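Local coordinates for protein Na Glutathione S-transferase 1 (Necator americanus, PDB 2ON7) that probably catalyses, as a hookworm glutathione S-transferase, the attachment of reduced glutathione to electrophilic compounds, working as a two-subunit enzyme, at residues Ala92-Tyr95 with Ser96-Arg99; Asp130-Phe133 with Gly134-Lys138; Glu180-Glu183 with His184-Ile188. All blocks are in the same frame, centred on the assembly; numbering follows the deposited sequence.

Interaction 1 of 3, residues Ala92-Tyr95 with Ser96-Arg99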
loop_
_atom_site.group_PDB
_atom_site.type_symbol
_atom_site.label_atom_id
_atom_site.label_comp_id
_atom_site.label_asym_id
_atom_site.label_seq_id
_atom_site.Cartn_x
_atom_site.Cartn_y
_atom_site.Cartn_z
ATOM N N ALA A 92 6.533 -4.136 1.923
ATOM C CA ALA A 92 5.263 -4.748 1.722
ATOM C C ALA A 92 4.567 -4.078 0.548
ATOM O O ALA A 92 3.787 -4.750 -0.147
ATOM C CB ALA A 92 4.435 -4.596 2.974
ATOM N N ASP A 93 4.811 -2.764 0.387
ATOM C CA ASP A 93 4.307 -1.936 -0.710
ATOM C C ASP A 93 5.046 -2.227 -2.037
ATOM O O ASP A 93 4.467 -2.118 -3.143
ATOM C CB ASP A 93 4.510 -0.428 -0.391
ATOM C CG ASP A 93 3.414 0.186 0.470
ATOM O OD1 ASP A 93 2.375 -0.467 0.755
ATOM O OD2 ASP A 93 3.589 1.375 0.845
ATOM N N GLN A 94 6.336 -2.525 -1.921
ATOM C CA GLN A 94 7.145 -2.903 -3.087
ATOM C C GLN A 94 6.674 -4.241 -3.601
ATOM O O GLN A 94 6.478 -4.406 -4.806
ATOM C CB GLN A 94 8.647 -2.979 -2.736
ATOM C CG GLN A 94 9.594 -3.221 -3.909
ATOM C CD GLN A 94 9.586 -2.114 -4.960
ATOM O OE1 GLN A 94 9.145 -0.963 -4.706
ATOM N NE2 GLN A 94 10.098 -2.450 -6.154
ATOM N N TYR A 95 6.514 -5.192 -2.672
ATOM C CA TYR A 95 5.822 -6.446 -2.939
ATOM C C TYR A 95 4.437 -6.286 -3.626
ATOM O O TYR A 95 4.115 -7.011 -4.552
ATOM C CB TYR A 95 5.700 -7.276 -1.668
ATOM C CG TYR A 95 4.745 -8.427 -1.801
ATOM C CD1 TYR A 95 5.143 -9.639 -2.376
ATOM C CD2 TYR A 95 3.436 -8.310 -1.345
ATOM C CE1 TYR A 95 4.230 -10.708 -2.492
ATOM C CE2 TYR A 95 2.537 -9.339 -1.465
ATOM C CZ TYR A 95 2.937 -10.541 -2.025
ATOM O OH TYR A 95 1.995 -11.550 -2.128
ATOM N N SER A 96 3.619 -5.358 -3.148
ATOM C CA SER A 96 2.311 -5.082 -3.782
ATOM C C SER A 96 2.412 -4.526 -5.201
ATOM O O SER A 96 1.646 -4.935 -6.054
ATOM C CB SER A 96 1.486 -4.153 -2.906
ATOM O OG SER A 96 1.625 -4.667 -1.610
ATOM N N ASP A 97 3.352 -3.609 -5.439
ATOM C CA ASP A 97 3.648 -3.091 -6.792
ATOM C C ASP A 97 3.942 -4.264 -7.748
ATOM O O ASP A 97 3.433 -4.320 -8.896
ATOM C CB ASP A 97 4.906 -2.168 -6.799
ATOM C CG ASP A 97 4.681 -0.785 -6.134
ATOM O OD1 ASP A 97 3.573 -0.487 -5.650
ATOM O OD2 ASP A 97 5.645 0.024 -6.077
ATOM N N TYR A 98 4.804 -5.164 -7.268
ATOM C CA TYR A 98 5.162 -6.360 -7.972
ATOM C C TYR A 98 3.901 -7.149 -8.347
ATOM O O TYR A 98 3.687 -7.480 -9.516
ATOM C CB TYR A 98 6.117 -7.176 -7.108
ATOM C CG TYR A 98 6.074 -8.663 -7.328
ATOM C CD1 TYR A 98 6.695 -9.248 -8.434
ATOM C CD2 TYR A 98 5.450 -9.487 -6.414
ATOM C CE1 TYR A 98 6.688 -10.635 -8.618
ATOM C CE2 TYR A 98 5.426 -10.849 -6.587
ATOM C CZ TYR A 98 6.035 -11.428 -7.688
ATOM O OH TYR A 98 5.993 -12.810 -7.849
ATOM N N ARG A 99 3.063 -7.401 -7.345
ATOM C CA ARG A 99 1.829 -8.102 -7.509
ATOM C C ARG A 99 0.927 -7.454 -8.564
ATOM O O ARG A 99 0.314 -8.187 -9.323
ATOM C CB ARG A 99 1.106 -8.220 -6.152
ATOM C CG ARG A 99 1.535 -9.427 -5.297
ATOM C CD ARG A 99 1.248 -10.710 -6.044
ATOM N NE ARG A 99 1.043 -11.818 -5.137
ATOM C CZ ARG A 99 0.002 -12.634 -5.133
ATOM N NH1 ARG A 99 -0.978 -12.530 -6.026
ATOM N NH2 ARG A 99 -0.021 -13.600 -4.230
#
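Tyr95 and Arg99, one turn apart on helix 82-109, run alongside each other in the same direction. The Tyr95 ring swings out along the helix with CG anti to the backbone N, and the Arg99 chain runs along one of its faces. A bend at chi2 (-60°) lays CG of Arg99 over that face, 4.1 Å from the ring centroid, a CH-pi contact displaced toward the rim. NE of Arg99 then donates to OH of Tyr95 at 3.2 Å; the bond is angled (135° at the hydrogen), with the hydroxyl tilted out of the guanidinium plane. Ring and guanidinium planes stand 77° apart, so the two do not stack. Ser96 turns back on the preceding turn: its OG, beside its own backbone N, donates to O of Ala92 at 2.6 Å, while Ser96 N grips the same oxygen at 3.1 Å from above the carbonyl plane. Asp97 OD2 accepts a hydrogen bond from Gln63 of the second subunit, across the dimer interface. The Tyr95 ring also meets His163 edge-to-face, and Arg99 makes a cation-pi contact with Phe106. The arrangement is i to i+4 side-chain pairing along a long helix of the all-helical C-terminal domain of the glutathione S-transferase fold.

Interaction 2 of 3, residues Asp130-Phe133 with Gly134-Lys138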
loop_
_atom_site.group_PDB
_atom_site.type_symbol
_atom_site.label_atom_id
_atom_site.label_comp_id
_atom_site.label_asym_id
_atom_site.label_seq_id
_atom_site.Cartn_x
_atom_site.Cartn_y
_atom_site.Cartn_z
ATOM N N ASP A 130 12.295 -10.414 -11.286
ATOM C CA ASP A 130 13.715 -10.099 -11.311
ATOM C C ASP A 130 13.946 -8.772 -10.614
ATOM O O ASP A 130 14.859 -8.608 -9.801
ATOM C CB ASP A 130 14.220 -10.021 -12.759
ATOM C CG ASP A 130 14.221 -11.386 -13.475
ATOM O OD1 ASP A 130 14.091 -12.450 -12.835
ATOM O OD2 ASP A 130 14.342 -11.390 -14.701
ATOM N N LYS A 131 13.096 -7.811 -10.911
ATOM C CA LYS A 131 13.232 -6.553 -10.238
ATOM C C LYS A 131 12.938 -6.782 -8.765
ATOM O O LYS A 131 13.763 -6.440 -7.928
ATOM C CB LYS A 131 12.311 -5.490 -10.832
ATOM C CG LYS A 131 12.461 -4.127 -10.184
ATOM C CD LYS A 131 11.670 -3.052 -10.941
ATOM C CE LYS A 131 10.200 -3.106 -10.570
ATOM N NZ LYS A 131 9.429 -2.152 -11.401
ATOM N N PHE A 132 11.802 -7.410 -8.455
ATOM C CA PHE A 132 11.413 -7.568 -7.067
ATOM C C PHE A 132 12.450 -8.324 -6.241
ATOM O O PHE A 132 12.854 -7.863 -5.165
ATOM C CB PHE A 132 10.029 -8.189 -6.937
ATOM C CG PHE A 132 9.581 -8.378 -5.508
ATOM C CD1 PHE A 132 9.135 -9.635 -5.076
ATOM C CD2 PHE A 132 9.595 -7.310 -4.607
ATOM C CE1 PHE A 132 8.724 -9.839 -3.779
ATOM C CE2 PHE A 132 9.150 -7.487 -3.291
ATOM C CZ PHE A 132 8.725 -8.763 -2.883
ATOM N N PHE A 133 12.896 -9.453 -6.760
ATOM C CA PHE A 133 13.871 -10.298 -6.087
ATOM C C PHE A 133 15.252 -9.620 -6.037
ATOM O O PHE A 133 16.010 -9.813 -5.065
ATOM C CB PHE A 133 13.937 -11.660 -6.779
ATOM C CG PHE A 133 12.805 -12.609 -6.415
ATOM C CD1 PHE A 133 11.720 -12.195 -5.619
ATOM C CD2 PHE A 133 12.827 -13.928 -6.879
ATOM C CE1 PHE A 133 10.664 -13.071 -5.315
ATOM C CE2 PHE A 133 11.789 -14.837 -6.566
ATOM C CZ PHE A 133 10.704 -14.405 -5.777
ATOM N N GLY A 134 15.581 -8.827 -7.069
ATOM C CA GLY A 134 16.807 -8.042 -7.052
ATOM C C GLY A 134 16.874 -7.204 -5.786
ATOM O O GLY A 134 17.858 -7.267 -5.059
ATOM N N PHE A 135 15.807 -6.460 -5.503
ATOM C CA PHE A 135 15.708 -5.617 -4.298
ATOM C C PHE A 135 15.582 -6.402 -3.004
ATOM O O PHE A 135 16.277 -6.116 -2.025
ATOM C CB PHE A 135 14.541 -4.641 -4.399
ATOM C CG PHE A 135 14.605 -3.751 -5.612
ATOM C CD1 PHE A 135 13.493 -3.605 -6.437
ATOM C CD2 PHE A 135 15.771 -3.055 -5.919
ATOM C CE1 PHE A 135 13.551 -2.794 -7.546
ATOM C CE2 PHE A 135 15.833 -2.227 -7.023
ATOM C CZ PHE A 135 14.720 -2.107 -7.852
ATOM N N ILE A 136 14.683 -7.383 -3.004
ATOM C CA ILE A 136 14.548 -8.276 -1.850
ATOM C C ILE A 136 15.938 -8.860 -1.475
ATOM O O ILE A 136 16.292 -8.822 -0.315
ATOM C CB ILE A 136 13.397 -9.354 -2.033
ATOM C CG1 ILE A 136 12.036 -8.693 -2.251
ATOM C CG2 ILE A 136 13.240 -10.244 -0.836
ATOM C CD1 ILE A 136 11.460 -7.840 -1.049
ATOM N N THR A 137 16.740 -9.332 -2.431
ATOM C CA THR A 137 17.990 -9.975 -1.993
ATOM C C THR A 137 19.067 -9.039 -1.434
ATOM O O THR A 137 19.853 -9.495 -0.602
ATOM C CB THR A 137 18.550 -11.146 -2.898
ATOM O OG1 THR A 137 19.906 -10.892 -3.338
ATOM C CG2 THR A 137 17.626 -11.499 -4.076
ATOM N N LYS A 138 19.089 -7.761 -1.854
ATOM C CA LYS A 138 19.907 -6.723 -1.184
ATOM C C LYS A 138 19.562 -6.601 0.317
ATOM O O LYS A 138 20.445 -6.617 1.170
ATOM C CB LYS A 138 19.794 -5.341 -1.860
ATOM C CG LYS A 138 20.279 -5.263 -3.313
ATOM C CD LYS A 138 19.735 -4.024 -4.053
ATOM C CE LYS A 138 20.772 -3.474 -5.088
ATOM N NZ LYS A 138 21.324 -4.488 -6.088
#
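Ile136 lies over one face of the Phe132 ring, an i to i+4 CH-pi contact on helix 117-141 of the helical glutathione S-transferase C-terminal domain. CG1 of Ile136 stands 3.5 Å from the ring centroid and 21° off its normal, shifted toward the rim on the CE2 and CZ side. CD1 of Ile136 continues past that same side. The ring reaches forward along the helix because CG of Phe132 is anti to the backbone N (chi1 180°), whereas CG1 of Ile136 lies beside its own N and leans back toward the earlier turn. The backbone sets their spacing: Ile136 N donates to Phe132 O at 2.9 Å, nearly straight and in the carbonyl plane. Phe135 lies near the Lys131 chain, though the modelled closeness is doubtful; NZ of Lys131 forms a salt bridge with Glu101. In the next shell, Tyr98 stacks on Phe132, Leu91 touches Ile136, and Pro47 of the second subunit packs on Phe135. Phe133 meets the rings of Phe174 and Tyr178, and Tyr178 also shares a hydrogen bond with Asp130 OD1. At Gly134 the backbone N donates to Asp130 O at 2.8 Å, coming from above the carbonyl plane.

Interaction 3 of 3, residues Glu180-Glu183 with His184-Ile188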
loop_
_atom_site.group_PDB
_atom_site.type_symbol
_atom_site.label_atom_id
_atom_site.label_comp_id
_atom_site.label_asym_id
_atom_site.label_seq_id
_atom_site.Cartn_x
_atom_site.Cartn_y
_atom_site.Cartn_z
ATOM N N GLU A 180 19.356 -16.684 -1.864
ATOM C CA GLU A 180 18.933 -15.991 -0.626
ATOM C C GLU A 180 17.406 -15.966 -0.373
ATOM O O GLU A 180 16.949 -16.185 0.758
ATOM C CB GLU A 180 19.443 -14.540 -0.610
ATOM C CG GLU A 180 20.948 -14.407 -0.655
ATOM C CD GLU A 180 21.484 -14.588 -2.053
ATOM O OE1 GLU A 180 20.742 -14.292 -3.020
ATOM O OE2 GLU A 180 22.620 -15.039 -2.177
ATOM N N VAL A 181 16.638 -15.652 -1.414
ATOM C CA VAL A 181 15.181 -15.634 -1.326
ATOM C C VAL A 181 14.638 -17.023 -0.944
ATOM O O VAL A 181 13.769 -17.142 -0.095
ATOM C CB VAL A 181 14.545 -15.144 -2.664
ATOM C CG1 VAL A 181 13.057 -15.370 -2.669
ATOM C CG2 VAL A 181 14.909 -13.714 -2.938
ATOM N N LYS A 182 15.168 -18.060 -1.589
ATOM C CA LYS A 182 14.829 -19.434 -1.269
ATOM C C LYS A 182 15.147 -19.795 0.207
ATOM O O LYS A 182 14.244 -20.267 0.929
ATOM C CB LYS A 182 15.530 -20.364 -2.251
ATOM C CG LYS A 182 15.158 -21.808 -2.140
ATOM C CD LYS A 182 16.257 -22.602 -2.790
ATOM C CE LYS A 182 15.711 -23.661 -3.713
ATOM N NZ LYS A 182 14.857 -24.592 -2.922
ATOM N N GLU A 183 16.410 -19.553 0.637
ATOM C CA GLU A 183 16.826 -19.677 2.048
ATOM C C GLU A 183 15.868 -18.959 3.025
ATOM O O GLU A 183 15.585 -19.487 4.120
ATOM C CB GLU A 183 18.245 -19.139 2.257
ATOM C CG GLU A 183 19.387 -19.983 1.601
ATOM C CD GLU A 183 20.788 -19.319 1.740
ATOM O OE1 GLU A 183 20.867 -18.057 1.834
ATOM O OE2 GLU A 183 21.797 -20.069 1.750
ATOM N N HIS A 184 15.383 -17.776 2.627
ATOM C CA HIS A 184 14.467 -16.974 3.460
ATOM C C HIS A 184 13.119 -17.674 3.612
ATOM O O HIS A 184 12.634 -17.837 4.738
ATOM C CB HIS A 184 14.265 -15.556 2.874
ATOM C CG HIS A 184 13.086 -14.809 3.446
ATOM N ND1 HIS A 184 13.117 -14.198 4.688
ATOM C CD2 HIS A 184 11.866 -14.526 2.920
ATOM C CE1 HIS A 184 11.950 -13.609 4.911
ATOM N NE2 HIS A 184 11.186 -13.775 3.847
ATOM N N MET A 185 12.517 -18.072 2.480
ATOM C CA MET A 185 11.219 -18.799 2.433
ATOM C C MET A 185 11.243 -20.064 3.319
ATOM O O MET A 185 10.280 -20.364 4.009
ATOM C CB MET A 185 10.849 -19.157 0.973
ATOM C CG MET A 185 9.591 -20.052 0.795
ATOM S SD MET A 185 9.353 -20.874 -0.820
ATOM C CE MET A 185 10.831 -21.872 -0.913
ATOM N N GLU A 186 12.349 -20.790 3.304
ATOM C CA GLU A 186 12.485 -21.952 4.177
ATOM C C GLU A 186 12.723 -21.649 5.657
ATOM O O GLU A 186 12.284 -22.422 6.515
ATOM C CB GLU A 186 13.593 -22.856 3.679
ATOM C CG GLU A 186 13.359 -23.287 2.263
ATOM C CD GLU A 186 14.465 -24.172 1.753
ATOM O OE1 GLU A 186 14.130 -25.248 1.231
ATOM O OE2 GLU A 186 15.650 -23.802 1.888
ATOM N N LYS A 187 13.435 -20.556 5.946
ATOM C CA LYS A 187 13.717 -20.165 7.319
ATOM C C LYS A 187 12.423 -19.720 7.979
ATOM O O LYS A 187 12.059 -20.243 9.046
ATOM C CB LYS A 187 14.810 -19.069 7.385
ATOM C CG LYS A 187 14.528 -17.952 8.392
ATOM C CD LYS A 187 15.581 -16.846 8.365
ATOM C CE LYS A 187 15.902 -16.383 9.779
ATOM N NZ LYS A 187 16.609 -17.411 10.618
ATOM N N ILE A 188 11.702 -18.798 7.321
ATOM C CA ILE A 188 10.393 -18.297 7.845
ATOM C C ILE A 188 9.410 -19.422 8.075
ATOM O O ILE A 188 8.749 -19.460 9.116
ATOM C CB ILE A 188 9.726 -17.171 6.962
ATOM C CG1 ILE A 188 10.672 -15.967 6.789
ATOM C CG2 ILE A 188 8.311 -16.702 7.546
ATOM C CD1 ILE A 188 11.405 -15.534 8.104
#
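Lys182 and Glu186 lie one turn apart on the exposed side of helix 179-189, their charges near but not paired. NZ of Lys182 stays 4.3 Å from OE1 of Glu186, beyond a salt bridge, so any attraction is probably a loose electrostatic one. The two chains leave the helix differently: Lys182 has CG anti to its backbone N (chi1 -174°), while CG of Glu186 lies beside its N and turns back to within 3.4 Å of Lys182 O. The rest of the Glu186 chain is extended. That same carbonyl of Lys182 accepts from Glu186 N at 3.1 Å. Met185 runs straight out through its first two torsions and then bends at chi3 (60°), which brings CE to 4.5 Å from CG of Lys182. His184 sets its CB against Val181 O at 3.4 Å, but its imidazole extends off the other way; ND1 and NE2 have weak hydrogen bonds to the carbonyls of Gly146 and Asp157. Met185 N donates to Val181 O at 3.0 Å, almost straight at 171°. Lys187 has a cation-pi partner in Phe147. Buried side chains pack the short helix against two longer ones: Val181 on Phe133 and Thr137 of helix 117-141 and, with Met185, on Asn164 of helix 155-168, where Met185 also touches Leu168 and Ile188 meets Ser161.

From the N terminus, the chain passes the thioredoxin-like domain and then enters the helices that carry all three contacts. Each contact pairs residues about one turn apart within one helix, so none closes a long loop; they follow in series, without nesting or crossing. Interaction 1 on helix 82-109 and interaction 2 on the next helix, 117-141, lie with centres about 11 Å apart and touch directly, CE2 of Phe132 reaching CA of Tyr95 at 3.5 Å. Interaction 3, on helix 179-189, meets interaction 2 from another side, with Val181 against Thr137 and Phe133. Interactions 1 and 3 stay about 9 Å apart at their nearest atoms, so interaction 2 joins them.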